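Side-chain contacts in uncharacterized protein (Corynebacterium glutamicum, PDB 2NSF), which catalyses the mycothiol-dependent isomerisation of maleylpyruvate and binds a zinc ion: residues V236-A239 with G243-G246; T215-A220 with G230-I235. All coordinates share one frame; numbering follows the deposited sequence.

In the fold
Both contacts lie in the C-terminal domain and share helix 232-239. Contact 2 sets the start of that helix against edge strand 215-218 of the mixed four-stranded sheet. Contact 1 sets its end against the loop that leads into strand 247-249, the outermost strand at the other edge. Their centres are about 10 Å apart, and the chain completes contact 2 before contact 1. Contact 1 is the nearer to the zinc site: the side chain of Arg-237 is about 11 Å from that of the zinc ligand His-168, and it binds a sulfate ion. Contact 2 is apolar and lies away from the zinc site.

Contact 1 (V236-A239 with G243-G246); sequences VRYA and GSDG. With SO4 (sulfate ion), chain D.
The loop that follows helix 232-239 folds back along the last turn of that helix, beside a bound sulfate, so that Gly-243 lies against Arg-237 and Tyr-238. No direct hydrogen bond joins the two segments. The carbonyl O of Gly-243 meets CA of Tyr-238 at 3.1 Å in a CA-H...O contact, with an angle of 133° at the hydrogen. A water links the backbones. It donates to Tyr-238 O at 2.8 Å and accepts from Gly-243 N at 2.9 Å. At Gly-243 the backbone takes angles that leave no room for a side-chain carbon beside the carbonyl O of the residue before.

The aliphatic part of Arg-237 runs beside this glycine, with CG 3.8 Å from Gly-243 O. The chain bends about the CG-CD bond, chi3 -83°, and brings NE to the sulfate. The hydrogen bond from Arg-237 NE to sulfate O3 is 2.6 Å long and nearly straight, 176° at the hydrogen. The sulfur lies in the guanidinium plane, at its edge. The anion probably comes from the crystallisation liquor. Gly-179 N also binds it, and Arg-237 NH2 bonds to Arg-242 O, which would limit rotation of the guanidinium.

Ser-244 OG comes to the edge of the Tyr-238 ring, near the ring plane, 3.4 Å from Tyr-238 CD1. The phenol OH is hydrogen-bonded to Pro-255 O, so the ring is anchored at its far end.

Around the contact, Tyr-238 packs on Leu-206 and Leu-208 of strand 206-210, while Val-254 touches the side chains of both Tyr-238 and Ser-244. On helix 183-199, Leu-186 and Leu-189 meet Val-236, and Ile-193 and Trp-197 meet Ala-239.

Contact 2 (T215-A220 with G230-I235); sequences TRYPAA and GSLAGI
Tyr-217 of edge strand 215-218 reaches across to Leu-232 and Ile-235, one turn apart on helix 232-239. Gly-230 ends strand 226-230 and pairs through its backbone with Leu-209. Ser-231 follows as the N-cap. Ser-231 OG accepts from Gly-234 N at 3.3 Å, with 154° at the hydrogen, and the carbonyl O of Ser-231 accepts from Ile-235 N at 3.0 Å. These bonds fix the first turn of the helix.

Leu-232 comes next. Leu-232 CD1 lies 4.2 Å from the phenol OH of Tyr-217 and 4.4 Å from Tyr-217 CE2. The same side chain also packs on Leu-186 of helix 183-199.

Ile-235 makes the closer approach. CG1 sits between the backbone N and the carbonyl carbon, chi1 62°, and the extended chain beyond it carries CD1 to the tyrosine. Ile-235 CD1 is 3.8 Å from Tyr-217 CD2 and 4.0 Å from Tyr-217 CE2, and the two side chains cross at about a right angle. Both aliphatic groups come to the ring obliquely. Tyr-217 also touches Ala-190 of helix 183-199 and Leu-208 of the adjacent strand.

All three touching residues are buried. The edge strand and the helix start are therefore joined here by apolar packing, with no hydrogen bond between them.

Contact 1 (V236-A239 with G243-G246)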
loop_
_atom_site.group_PDB
_atom_site.type_symbol
_atom_site.label_atom_id
_atom_site.label_comp_id
_atom_site.label_asym_id
_atom_site.label_seq_id
_atom_site.Cartn_x
_atom_site.Cartn_y
_atom_site.Cartn_z
ATOM N N VAL A 236 -9.115 7.047 -5.885
ATOM C CA VAL A 236 -8.224 6.086 -5.252
ATOM C C VAL A 236 -8.647 5.868 -3.796
ATOM O O VAL A 236 -8.637 4.737 -3.320
ATOM C CB VAL A 236 -6.749 6.532 -5.334
ATOM C CG1 VAL A 236 -5.859 5.570 -4.531
ATOM C CG2 VAL A 236 -6.303 6.536 -6.794
ATOM N N ARG A 237 -9.031 6.929 -3.086
ATOM C CA ARG A 237 -9.484 6.748 -1.702
ATOM C C ARG A 237 -10.689 5.813 -1.740
ATOM O O ARG A 237 -10.818 4.901 -0.919
ATOM C CB ARG A 237 -9.908 8.079 -1.063
ATOM C CG ARG A 237 -10.636 7.913 0.280
ATOM C CD ARG A 237 -11.159 9.237 0.845
ATOM N NE ARG A 237 -10.140 9.987 1.583
ATOM C CZ ARG A 237 -9.710 9.677 2.805
ATOM N NH1 ARG A 237 -8.782 10.421 3.390
ATOM N NH2 ARG A 237 -10.211 8.628 3.447
ATOM N N TYR A 238 -11.570 6.051 -2.708
ATOM C CA TYR A 238 -12.772 5.242 -2.878
ATOM C C TYR A 238 -12.447 3.787 -3.212
ATOM O O TYR A 238 -12.944 2.867 -2.559
ATOM C CB TYR A 238 -13.650 5.834 -3.993
ATOM C CG TYR A 238 -14.777 4.922 -4.428
ATOM C CD1 TYR A 238 -15.894 4.716 -3.618
ATOM C CD2 TYR A 238 -14.709 4.235 -5.641
ATOM C CE1 TYR A 238 -16.920 3.848 -4.006
ATOM C CE2 TYR A 238 -15.726 3.364 -6.039
ATOM C CZ TYR A 238 -16.826 3.176 -5.215
ATOM O OH TYR A 238 -17.828 2.316 -5.600
ATOM N N ALA A 239 -11.612 3.579 -4.226
ATOM C CA ALA A 239 -11.248 2.227 -4.647
ATOM C C ALA A 239 -10.526 1.470 -3.542
ATOM O O ALA A 239 -10.643 0.246 -3.432
ATOM C CB ALA A 239 -10.374 2.285 -5.899
ATOM N N GLY A 243 -13.442 5.411 1.681
ATOM C CA GLY A 243 -14.398 6.498 1.671
ATOM C C GLY A 243 -14.864 6.976 0.318
ATOM O O GLY A 243 -14.138 6.890 -0.668
ATOM N N SER A 244 -16.083 7.505 0.287
ATOM C CA SER A 244 -16.679 7.999 -0.943
ATOM C C SER A 244 -16.850 9.517 -0.970
ATOM O O SER A 244 -17.467 10.055 -1.891
ATOM C CB SER A 244 -18.044 7.337 -1.153
ATOM O OG SER A 244 -17.932 5.925 -1.167
ATOM N N ASP A 245 -16.303 10.212 0.026
ATOM C CA ASP A 245 -16.436 11.669 0.085
ATOM C C ASP A 245 -15.884 12.409 -1.130
ATOM O O ASP A 245 -16.311 13.523 -1.424
ATOM C CB ASP A 245 -15.755 12.235 1.336
ATOM C CG ASP A 245 -16.493 11.895 2.613
ATOM O OD1 ASP A 245 -17.695 11.561 2.542
ATOM O OD2 ASP A 245 -15.872 11.982 3.692
ATOM N N GLY A 246 -14.937 11.804 -1.832
ATOM C CA GLY A 246 -14.362 12.476 -2.984
ATOM C C GLY A 246 -14.908 12.059 -4.335
ATOM O O GLY A 246 -14.325 12.396 -5.365
HETATM S S SO4 D . -8.457 13.391 0.450
HETATM O O1 SO4 D . -8.616 14.054 1.763
HETATM O O2 SO4 D . -7.069 13.370 -0.056
HETATM O O3 SO4 D . -9.161 12.100 0.334
HETATM O O4 SO4 D . -9.163 14.258 -0.474
HETATM O O HOH W 1 -14.435 3.382 -0.212
#

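Contact 2 (T215-A220 with G230-I235)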
loop_
_atom_site.group_PDB
_atom_site.type_symbol
_atom_site.label_atom_id
_atom_site.label_comp_id
_atom_site.label_asym_id
_atom_site.label_seq_id
_atom_site.Cartn_x
_atom_site.Cartn_y
_atom_site.Cartn_z
ATOM N N THR A 215 -9.632 9.944 -17.588
ATOM C CA THR A 215 -9.068 8.603 -17.645
ATOM C C THR A 215 -9.990 7.633 -16.925
ATOM O O THR A 215 -10.313 7.824 -15.752
ATOM C CB THR A 215 -7.671 8.547 -16.994
ATOM O OG1 THR A 215 -6.802 9.476 -17.658
ATOM C CG2 THR A 215 -7.082 7.143 -17.108
ATOM N N ARG A 216 -10.428 6.599 -17.640
ATOM C CA ARG A 216 -11.315 5.589 -17.071
ATOM C C ARG A 216 -10.510 4.393 -16.570
ATOM O O ARG A 216 -9.499 4.017 -17.162
ATOM C CB ARG A 216 -12.342 5.126 -18.122
ATOM C CG ARG A 216 -13.506 6.093 -18.346
ATOM C CD ARG A 216 -14.256 5.808 -19.654
ATOM N NE ARG A 216 -14.758 4.437 -19.753
ATOM C CZ ARG A 216 -16.018 4.068 -19.533
ATOM N NH1 ARG A 216 -16.938 4.964 -19.194
ATOM N NH2 ARG A 216 -16.359 2.792 -19.655
ATOM N N TYR A 217 -10.971 3.813 -15.467
ATOM C CA TYR A 217 -10.344 2.651 -14.851
ATOM C C TYR A 217 -11.476 1.646 -14.667
ATOM O O TYR A 217 -12.107 1.585 -13.612
ATOM C CB TYR A 217 -9.745 3.036 -13.494
ATOM C CG TYR A 217 -8.568 3.981 -13.602
ATOM C CD1 TYR A 217 -7.283 3.499 -13.833
ATOM C CD2 TYR A 217 -8.743 5.362 -13.492
ATOM C CE1 TYR A 217 -6.198 4.362 -13.953
ATOM C CE2 TYR A 217 -7.663 6.238 -13.613
ATOM C CZ TYR A 217 -6.395 5.729 -13.843
ATOM O OH TYR A 217 -5.316 6.578 -13.955
ATOM N N PRO A 218 -11.764 0.857 -15.711
ATOM C CA PRO A 218 -12.836 -0.137 -15.644
ATOM C C PRO A 218 -12.457 -1.390 -14.872
ATOM O O PRO A 218 -11.282 -1.712 -14.722
ATOM C CB PRO A 218 -13.108 -0.442 -17.112
ATOM C CG PRO A 218 -11.730 -0.360 -17.711
ATOM C CD PRO A 218 -11.158 0.888 -17.058
ATOM N N ALA A 219 -13.475 -2.087 -14.387
ATOM C CA ALA A 219 -13.281 -3.332 -13.656
ATOM C C ALA A 219 -13.811 -4.444 -14.557
ATOM O O ALA A 219 -13.604 -4.417 -15.771
ATOM C CB ALA A 219 -14.053 -3.292 -12.341
ATOM N N ALA A 220 -14.499 -5.420 -13.980
ATOM C CA ALA A 220 -15.043 -6.512 -14.784
ATOM C C ALA A 220 -16.206 -5.982 -15.623
ATOM O O ALA A 220 -16.959 -5.127 -15.172
ATOM C CB ALA A 220 -15.511 -7.643 -13.879
ATOM N N GLY A 230 -14.350 11.543 -9.926
ATOM C CA GLY A 230 -13.814 12.554 -9.035
ATOM C C GLY A 230 -12.380 12.816 -9.438
ATOM O O GLY A 230 -11.976 12.467 -10.546
ATOM N N SER A 231 -11.603 13.443 -8.560
ATOM C CA SER A 231 -10.202 13.684 -8.868
ATOM C C SER A 231 -9.516 12.340 -8.649
ATOM O O SER A 231 -10.119 11.417 -8.102
ATOM C CB SER A 231 -9.604 14.721 -7.914
ATOM O OG SER A 231 -9.604 14.234 -6.580
ATOM N N LEU A 232 -8.258 12.230 -9.057
ATOM C CA LEU A 232 -7.532 10.976 -8.890
ATOM C C LEU A 232 -7.457 10.572 -7.417
ATOM O O LEU A 232 -7.672 9.409 -7.072
ATOM C CB LEU A 232 -6.127 11.103 -9.481
ATOM C CG LEU A 232 -5.255 9.849 -9.535
ATOM C CD1 LEU A 232 -5.908 8.783 -10.415
ATOM C CD2 LEU A 232 -3.882 10.223 -10.073
ATOM N N ALA A 233 -7.163 11.529 -6.539
ATOM C CA ALA A 233 -7.083 11.214 -5.116
ATOM C C ALA A 233 -8.440 10.704 -4.633
ATOM O O ALA A 233 -8.520 9.784 -3.821
ATOM C CB ALA A 233 -6.675 12.448 -4.325
ATOM N N GLY A 234 -9.506 11.305 -5.153
ATOM C CA GLY A 234 -10.843 10.897 -4.766
ATOM C C GLY A 234 -11.207 9.476 -5.168
ATOM O O GLY A 234 -11.765 8.726 -4.361
ATOM N N ILE A 235 -10.902 9.084 -6.402
ATOM C CA ILE A 235 -11.259 7.735 -6.818
ATOM C C ILE A 235 -10.360 6.688 -6.190
ATOM O O ILE A 235 -10.794 5.567 -5.970
ATOM C CB ILE A 235 -11.278 7.560 -8.367
ATOM C CG1 ILE A 235 -9.897 7.801 -8.973
ATOM C CG2 ILE A 235 -12.315 8.507 -8.968
ATOM C CD1 ILE A 235 -9.811 7.423 -10.449
#